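Local coordinates for protein probable 3-hydroxybutyryl-CoA dehydrogenase (Escherichia coli, PDB 3MOG) that catalyses the NAD(+)-dependent oxidation of 3-hydroxyadipyl-CoA to 3-oxoadipyl-CoA in the degradation of phenylacetate, at residues C[343-348]-C[387-392]; C[349-354]-C[378-383]. All blocks are in the same frame, centred on the assembly; numbering follows the deposited sequence.

Contact 1 of 2, residues C[343-348]-C[387-392]; sequences VIDKMA and GMLIWR
Asp345, on strand 341-345 of the reduced Rossmann-fold domain, closes over the start of helix 390-406 and takes three backbone N-H groups there, those of the N-cap residue Leu389 and of Ile390 and Trp391. The evidence runs along its side chain. CB lies beside Met388 CB, the two side chains running antiparallel past one another. CG stands anti to the backbone N (chi1 -175°), which carries the carboxylate to the helix end. Asp345 OD1 accepts twice: from Ile390 N at 2.8 Å through its syn lone pair, and from Leu389 N at 2.9 Å from above the carboxylate plane. Asp345 OD2 takes Trp391 N at 3.1 Å, again on the syn side, so both oxygens are held and the carboxylate cannot easily turn. A carboxylate facing a helix N-terminus probably stays ionised, favoured by the helix dipole. An alanine here would remove all three acceptor bonds and would probably leave the N-H groups of Leu389, Ile390 and Trp391 without these partners, loosening the join between strand and helix. Beyond Asp345, Met347 reaches back with an extended chain; its SD lies 3.7 Å from Ile390 CG2, while CE sits over one face of the Trp391 indole, 3.9 Å from the centroid of the five-membered ring. Trp432 and Leu436 of helix 429-436 also touch this methionine. The indole edge is fixed as well: Trp391 NE1 donates to Lys346 O at 2.7 Å, nearly straight at 168°, with the oxygen only 5° from the ring plane.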
ATOM      1  N   VAL C 343      14.392  -9.876 -29.559  1.00 51.00           N
ATOM      2  CA  VAL C 343      14.885  -9.051 -28.457  1.00 48.57           C
ATOM      3  C   VAL C 343      15.998  -9.802 -27.698  1.00 49.92           C
ATOM      4  O   VAL C 343      15.840 -10.967 -27.363  1.00 49.42           O
ATOM      5  CB  VAL C 343      13.728  -8.605 -27.520  1.00 50.46           C
ATOM      6  CG1 VAL C 343      14.236  -8.219 -26.143  1.00 42.53           C
ATOM      7  CG2 VAL C 343      12.970  -7.431 -28.145  1.00 42.07           C
ATOM      8  N   ILE C 344      17.125  -9.138 -27.459  1.00 45.98           N
ATOM      9  CA  ILE C 344      18.231  -9.751 -26.732  1.00 45.59           C
ATOM     10  C   ILE C 344      18.514  -9.032 -25.404  1.00 44.49           C
ATOM     11  O   ILE C 344      18.378  -7.810 -25.280  1.00 49.15           O
ATOM     12  CB  ILE C 344      19.518  -9.861 -27.614  1.00 43.46           C
ATOM     13  CG1 ILE C 344      20.673 -10.489 -26.852  1.00 48.71           C
ATOM     14  CG2 ILE C 344      19.958  -8.507 -28.150  1.00 44.67           C
ATOM     15  CD1 ILE C 344      21.920 -10.680 -27.692  1.00 61.78           C
ATOM     16  N   ASP C 345      18.907  -9.830 -24.423  1.00 47.51           N
ATOM     17  CA  ASP C 345      19.205  -9.403 -23.079  1.00 46.53           C
ATOM     18  C   ASP C 345      20.618  -9.869 -22.803  1.00 47.01           C
ATOM     19  O   ASP C 345      20.844 -11.052 -22.523  1.00 46.81           O
ATOM     20  CB  ASP C 345      18.240 -10.130 -22.145  1.00 42.24           C
ATOM     21  CG  ASP C 345      18.347  -9.694 -20.709  1.00 49.53           C
ATOM     22  OD1 ASP C 345      18.079 -10.538 -19.823  1.00 49.03           O
ATOM     23  OD2 ASP C 345      18.665  -8.515 -20.462  1.00 52.81           O
ATOM     24  N   LYS C 346      21.581  -8.956 -22.893  1.00 49.15           N
ATOM     25  CA  LYS C 346      22.988  -9.351 -22.752  1.00 48.72           C
ATOM     26  C   LYS C 346      23.827  -8.316 -22.036  1.00 46.16           C
ATOM     27  O   LYS C 346      23.546  -7.118 -22.133  1.00 46.78           O
ATOM     28  CB  LYS C 346      23.626  -9.664 -24.118  1.00 48.31           C
ATOM     29  CG  LYS C 346      23.695  -8.485 -25.094  1.00 51.48           C
ATOM     30  CD  LYS C 346      24.802  -8.652 -26.135  1.00 63.15           C
ATOM     31  CE  LYS C 346      24.671  -7.603 -27.250  1.00 69.06           C
ATOM     32  NZ  LYS C 346      25.809  -7.616 -28.221  1.00 75.72           N
ATOM     33  N   MET C 347      24.835  -8.789 -21.298  1.00 46.42           N
ATOM     34  CA  MET C 347      25.941  -7.925 -20.862  1.00 54.20           C
ATOM     35  C   MET C 347      27.275  -8.475 -21.372  1.00 58.75           C
ATOM     36  O   MET C 347      27.411  -8.675 -22.572  1.00 61.52           O
ATOM     37  CB  MET C 347      25.915  -7.646 -19.355  1.00 46.43           C
ATOM     38  CG  MET C 347      24.775  -6.672 -18.969  1.00 50.04           C
ATOM     39  SD  MET C 347      24.690  -6.243 -17.221  1.00 40.21           S
ATOM     40  CE  MET C 347      23.282  -5.162 -17.241  1.00 38.02           C
ATOM     41  N   ALA C 348      28.247  -8.724 -20.495  1.00 62.07           N
ATOM     42  CA  ALA C 348      29.589  -9.131 -20.954  1.00 61.16           C
ATOM     43  C   ALA C 348      29.765 -10.642 -21.045  1.00 60.42           C
ATOM     44  O   ALA C 348      30.489 -11.137 -21.913  1.00 59.28           O
ATOM     45  CB  ALA C 348      30.675  -8.524 -20.078  1.00 58.02           C
ATOM     46  N   GLY C 387      11.797  -6.004 -20.658  1.00 42.45           N
ATOM     47  CA  GLY C 387      13.035  -5.799 -19.923  1.00 38.37           C
ATOM     48  C   GLY C 387      13.833  -7.072 -19.691  1.00 43.93           C
ATOM     49  O   GLY C 387      14.969  -7.017 -19.214  1.00 49.51           O
ATOM     50  N   MET C 388      13.229  -8.210 -20.037  1.00 43.90           N
ATOM     51  CA  MET C 388      13.820  -9.545 -19.894  1.00 45.96           C
ATOM     52  C   MET C 388      14.317  -9.812 -18.469  1.00 47.69           C
ATOM     53  O   MET C 388      13.539  -9.667 -17.522  1.00 47.39           O
ATOM     54  CB  MET C 388      14.882  -9.807 -20.984  1.00 39.74           C
ATOM     55  CG  MET C 388      14.353  -9.623 -22.415  1.00 37.63           C
ATOM     56  SD  MET C 388      13.289 -10.967 -22.958  1.00 34.02           S
ATOM     57  CE  MET C 388      14.561 -11.936 -23.732  1.00 42.51           C
ATOM     58  N   LEU C 389      15.594 -10.161 -18.302  1.00 44.96           N
ATOM     59  CA  LEU C 389      16.063 -10.669 -17.006  1.00 43.25           C
ATOM     60  C   LEU C 389      17.203  -9.870 -16.409  1.00 44.40           C
ATOM     61  O   LEU C 389      17.071  -9.293 -15.326  1.00 49.01           O
ATOM     62  CB  LEU C 389      16.469 -12.151 -17.110  1.00 44.95           C
ATOM     63  CG  LEU C 389      15.375 -13.164 -17.460  1.00 47.11           C
ATOM     64  CD1 LEU C 389      15.942 -14.575 -17.505  1.00 46.99           C
ATOM     65  CD2 LEU C 389      14.182 -13.087 -16.469  1.00 41.21           C
ATOM     66  N   ILE C 390      18.317  -9.862 -17.124  1.00 43.51           N
ATOM     67  CA  ILE C 390      19.540  -9.240 -16.686  1.00 43.57           C
ATOM     68  C   ILE C 390      19.317  -7.741 -16.575  1.00 44.25           C
ATOM     69  O   ILE C 390      19.515  -7.177 -15.502  1.00 48.09           O
ATOM     70  CB  ILE C 390      20.686  -9.548 -17.688  1.00 45.19           C
ATOM     71  CG1 ILE C 390      21.096 -11.021 -17.599  1.00 51.15           C
ATOM     72  CG2 ILE C 390      21.873  -8.621 -17.474  1.00 40.08           C
ATOM     73  CD1 ILE C 390      21.938 -11.508 -18.811  1.00 51.20           C
ATOM     74  N   TRP C 391      18.866  -7.117 -17.667  1.00 42.37           N
ATOM     75  CA  TRP C 391      18.708  -5.667 -17.710  1.00 46.26           C
ATOM     76  C   TRP C 391      17.633  -5.191 -16.761  1.00 45.46           C
ATOM     77  O   TRP C 391      17.816  -4.176 -16.102  1.00 46.86           O
ATOM     78  CB  TRP C 391      18.511  -5.136 -19.144  1.00 37.19           C
ATOM     79  CG  TRP C 391      19.845  -4.987 -19.827  1.00 47.61           C
ATOM     80  CD1 TRP C 391      20.546  -5.963 -20.485  1.00 41.51           C
ATOM     81  CD2 TRP C 391      20.671  -3.815 -19.853  1.00 45.00           C
ATOM     82  NE1 TRP C 391      21.746  -5.463 -20.939  1.00 50.76           N
ATOM     83  CE2 TRP C 391      21.849  -4.149 -20.565  1.00 45.96           C
ATOM     84  CE3 TRP C 391      20.526  -2.511 -19.355  1.00 43.91           C
ATOM     85  CZ2 TRP C 391      22.877  -3.229 -20.785  1.00 39.07           C
ATOM     86  CZ3 TRP C 391      21.545  -1.590 -19.580  1.00 47.46           C
ATOM     87  CH2 TRP C 391      22.709  -1.957 -20.289  1.00 47.82           C
ATOM     88  N   ARG C 392      16.545  -5.954 -16.663  1.00 44.75           N
ATOM     89  CA  ARG C 392      15.430  -5.622 -15.770  1.00 42.12           C
ATOM     90  C   ARG C 392      15.870  -5.632 -14.303  1.00 43.99           C
ATOM     91  O   ARG C 392      15.518  -4.718 -13.539  1.00 39.84           O
ATOM     92  CB  ARG C 392      14.267  -6.597 -16.008  1.00 44.57           C
ATOM     93  CG  ARG C 392      13.073  -6.398 -15.102  1.00 36.88           C
ATOM     94  CD  ARG C 392      11.834  -6.901 -15.753  1.00 39.04           C
ATOM     95  NE  ARG C 392      10.700  -6.872 -14.828  1.00 39.30           N
ATOM     96  CZ  ARG C 392       9.447  -7.129 -15.181  1.00 46.22           C
ATOM     97  NH1 ARG C 392       9.183  -7.414 -16.452  1.00 41.08           N
ATOM     98  NH2 ARG C 392       8.461  -7.096 -14.270  1.00 36.21           N
TER

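Contact 2 of 2, residues C[349-354]-C[378-383]; sequences GKVVTI and TVLQIA
Five backbone hydrogen bonds join 349-354 to 378-383, and the strands within them run parallel, with Val352 and Leu380 at the middle of the series. Val352 N donates to Thr378 O at 3.0 Å, and Val352 O receives Leu380 N at 2.9 Å with the N-H pointing almost straight at it (178°). Leu380 O then serves Ile354 N, and it also meets the CA of Thr353 at 3.2 Å in a CA-H...O contact. Ile354 O takes Ile382 N along the C=O axis, whereas Lys350 O is met by Thr378 N from above its carbonyl plane. Side chains sort onto two faces. On one, Val351 CG1 touches Leu380 CD1 at 3.8 Å, and Ile382 CD1 approaches Thr353 OG1; helix 213-223 packs here, with Val215 against Leu380 and Ile382. On the other, Ile354 has CG1 wedged between its own backbone N and C (chi1 72°), 3.8 Å from Val379 CG1. Leu372 of helix 362-373, the crossover helix of this beta-alpha-beta unit, touches both of these residues. With polar backbone groups paired between the strands and mainly apolar branches meeting on both faces, the chemistry implies a join held by directional bonds within the sheet and by hydrophobic contact with the flanking helices.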
ATOM      1  N   GLY C 349      29.087 -11.364 -20.155  1.00 58.47           N
ATOM      2  CA  GLY C 349      29.175 -12.821 -20.088  1.00 59.63           C
ATOM      3  C   GLY C 349      28.685 -13.543 -21.331  1.00 60.11           C
ATOM      4  O   GLY C 349      28.035 -12.954 -22.194  1.00 54.26           O
ATOM      5  N   LYS C 350      29.008 -14.828 -21.424  1.00 61.68           N
ATOM      6  CA  LYS C 350      28.693 -15.606 -22.616  1.00 67.67           C
ATOM      7  C   LYS C 350      27.222 -15.993 -22.700  1.00 64.97           C
ATOM      8  O   LYS C 350      26.682 -16.146 -23.787  1.00 66.57           O
ATOM      9  CB  LYS C 350      29.595 -16.837 -22.712  1.00 71.55           C
ATOM     10  CG  LYS C 350      30.948 -16.523 -23.326  1.00 83.86           C
ATOM     11  CD  LYS C 350      32.087 -17.075 -22.488  1.00 95.99           C
ATOM     12  CE  LYS C 350      33.390 -16.358 -22.816  1.00104.58           C
ATOM     13  NZ  LYS C 350      34.439 -16.590 -21.779  1.00110.30           N
ATOM     14  N   VAL C 351      26.572 -16.131 -21.554  1.00 64.19           N
ATOM     15  CA  VAL C 351      25.159 -16.472 -21.545  1.00 63.49           C
ATOM     16  C   VAL C 351      24.312 -15.258 -21.902  1.00 64.62           C
ATOM     17  O   VAL C 351      24.471 -14.182 -21.331  1.00 68.79           O
ATOM     18  CB  VAL C 351      24.746 -17.156 -20.233  1.00 65.38           C
ATOM     19  CG1 VAL C 351      23.240 -17.127 -20.042  1.00 65.81           C
ATOM     20  CG2 VAL C 351      25.257 -18.595 -20.239  1.00 61.48           C
ATOM     21  N   VAL C 352      23.441 -15.457 -22.885  1.00 62.85           N
ATOM     22  CA  VAL C 352      22.612 -14.414 -23.468  1.00 57.53           C
ATOM     23  C   VAL C 352      21.164 -14.948 -23.522  1.00 59.31           C
ATOM     24  O   VAL C 352      20.949 -16.099 -23.929  1.00 58.31           O
ATOM     25  CB  VAL C 352      23.159 -14.113 -24.887  1.00 60.89           C
ATOM     26  CG1 VAL C 352      22.082 -13.689 -25.844  1.00 60.87           C
ATOM     27  CG2 VAL C 352      24.275 -13.091 -24.836  1.00 58.15           C
ATOM     28  N   THR C 353      20.172 -14.157 -23.091  1.00 54.99           N
ATOM     29  CA  THR C 353      18.777 -14.563 -23.344  1.00 50.67           C
ATOM     30  C   THR C 353      18.130 -13.792 -24.494  1.00 48.53           C
ATOM     31  O   THR C 353      18.487 -12.645 -24.772  1.00 49.11           O
ATOM     32  CB  THR C 353      17.842 -14.646 -22.077  1.00 51.69           C
ATOM     33  OG1 THR C 353      17.477 -13.342 -21.619  1.00 59.77           O
ATOM     34  CG2 THR C 353      18.484 -15.421 -20.954  1.00 54.72           C
ATOM     35  N   ILE C 354      17.202 -14.453 -25.187  1.00 44.21           N
ATOM     36  CA  ILE C 354      16.528 -13.865 -26.348  1.00 44.90           C
ATOM     37  C   ILE C 354      15.041 -14.198 -26.333  1.00 46.53           C
ATOM     38  O   ILE C 354      14.618 -15.148 -25.683  1.00 45.51           O
ATOM     39  CB  ILE C 354      17.131 -14.334 -27.727  1.00 49.90           C
ATOM     40  CG1 ILE C 354      16.779 -15.800 -28.020  1.00 54.38           C
ATOM     41  CG2 ILE C 354      18.651 -14.088 -27.803  1.00 48.37           C
ATOM     42  CD1 ILE C 354      16.761 -16.142 -29.491  1.00 62.07           C
ATOM     43  N   THR C 378      26.264 -18.349 -25.708  1.00 69.08           N
ATOM     44  CA  THR C 378      25.260 -19.379 -25.458  1.00 67.37           C
ATOM     45  C   THR C 378      23.890 -18.704 -25.452  1.00 62.53           C
ATOM     46  O   THR C 378      23.610 -17.857 -24.596  1.00 59.35           O
ATOM     47  CB  THR C 378      25.459 -20.071 -24.094  1.00 69.47           C
ATOM     48  OG1 THR C 378      26.812 -20.525 -23.960  1.00 70.22           O
ATOM     49  CG2 THR C 378      24.502 -21.249 -23.953  1.00 68.44           C
ATOM     50  N   VAL C 379      23.052 -19.086 -26.409  1.00 60.35           N
ATOM     51  CA  VAL C 379      21.727 -18.497 -26.585  1.00 59.73           C
ATOM     52  C   VAL C 379      20.650 -19.293 -25.851  1.00 58.70           C
ATOM     53  O   VAL C 379      20.394 -20.447 -26.196  1.00 61.80           O
ATOM     54  CB  VAL C 379      21.349 -18.422 -28.084  1.00 59.04           C
ATOM     55  CG1 VAL C 379      20.013 -17.715 -28.272  1.00 62.23           C
ATOM     56  CG2 VAL C 379      22.428 -17.720 -28.868  1.00 55.36           C
ATOM     57  N   LEU C 380      20.023 -18.674 -24.846  1.00 56.08           N
ATOM     58  CA  LEU C 380      18.864 -19.269 -24.153  1.00 52.45           C
ATOM     59  C   LEU C 380      17.590 -18.552 -24.549  1.00 52.33           C
ATOM     60  O   LEU C 380      17.538 -17.326 -24.517  1.00 59.70           O
ATOM     61  CB  LEU C 380      19.028 -19.191 -22.639  1.00 50.34           C
ATOM     62  CG  LEU C 380      20.157 -19.976 -21.985  1.00 49.22           C
ATOM     63  CD1 LEU C 380      20.326 -19.530 -20.564  1.00 50.41           C
ATOM     64  CD2 LEU C 380      19.881 -21.469 -22.027  1.00 54.24           C
ATOM     65  N   GLN C 381      16.561 -19.306 -24.924  1.00 54.18           N
ATOM     66  CA  GLN C 381      15.311 -18.695 -25.365  1.00 57.07           C
ATOM     67  C   GLN C 381      14.256 -18.684 -24.263  1.00 59.32           C
ATOM     68  O   GLN C 381      13.968 -19.727 -23.663  1.00 59.80           O
ATOM     69  CB  GLN C 381      14.770 -19.389 -26.617  1.00 58.13           C
ATOM     70  CG  GLN C 381      13.716 -18.570 -27.334  1.00 53.69           C
ATOM     71  CD  GLN C 381      13.324 -19.129 -28.695  1.00 65.28           C
ATOM     72  OE1 GLN C 381      13.914 -20.095 -29.195  1.00 65.52           O
ATOM     73  NE2 GLN C 381      12.324 -18.504 -29.311  1.00 56.41           N
ATOM     74  N   ILE C 382      13.681 -17.505 -24.003  1.00 54.39           N
ATOM     75  CA  ILE C 382      12.673 -17.346 -22.941  1.00 49.04           C
ATOM     76  C   ILE C 382      11.409 -16.669 -23.473  1.00 49.73           C
ATOM     77  O   ILE C 382      11.334 -16.365 -24.659  1.00 52.75           O
ATOM     78  CB  ILE C 382      13.250 -16.567 -21.730  1.00 49.08           C
ATOM     79  CG1 ILE C 382      13.602 -15.128 -22.109  1.00 41.58           C
ATOM     80  CG2 ILE C 382      14.497 -17.273 -21.167  1.00 49.87           C
ATOM     81  CD1 ILE C 382      14.119 -14.274 -20.918  1.00 44.33           C
ATOM     82  N   ALA C 383      10.421 -16.423 -22.610  1.00 46.79           N
ATOM     83  CA  ALA C 383       9.222 -15.707 -23.048  1.00 51.03           C
ATOM     84  C   ALA C 383       9.518 -14.229 -23.377  1.00 51.10           C
ATOM     85  O   ALA C 383      10.537 -13.682 -22.954  1.00 53.17           O
ATOM     86  CB  ALA C 383       8.107 -15.834 -22.023  1.00 50.49           C
TER

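In the fold
The centres of contacts 1 and 2 lie about 9 Å apart, on the same side of the chain's centre. Along the chain the order is 343-348, 349-354, 378-383, 387-392, so contact 2 is nested within the loop that contact 1 closes. Strands 341-345 and 351-356 are antiparallel neighbours in one mixed sheet, and a probable hydrogen bond from Asp345 N to Thr353 O, 2.9 Å, links the contacts directly; Met388 CE also packs against Ile354. Contact 2 ties 378-381, an edge strand within this chain, to the sheet and is internal to the reduced Rossmann-fold domain, while contact 1 joins that domain, through helix 390-406, to the C-terminal helical domain.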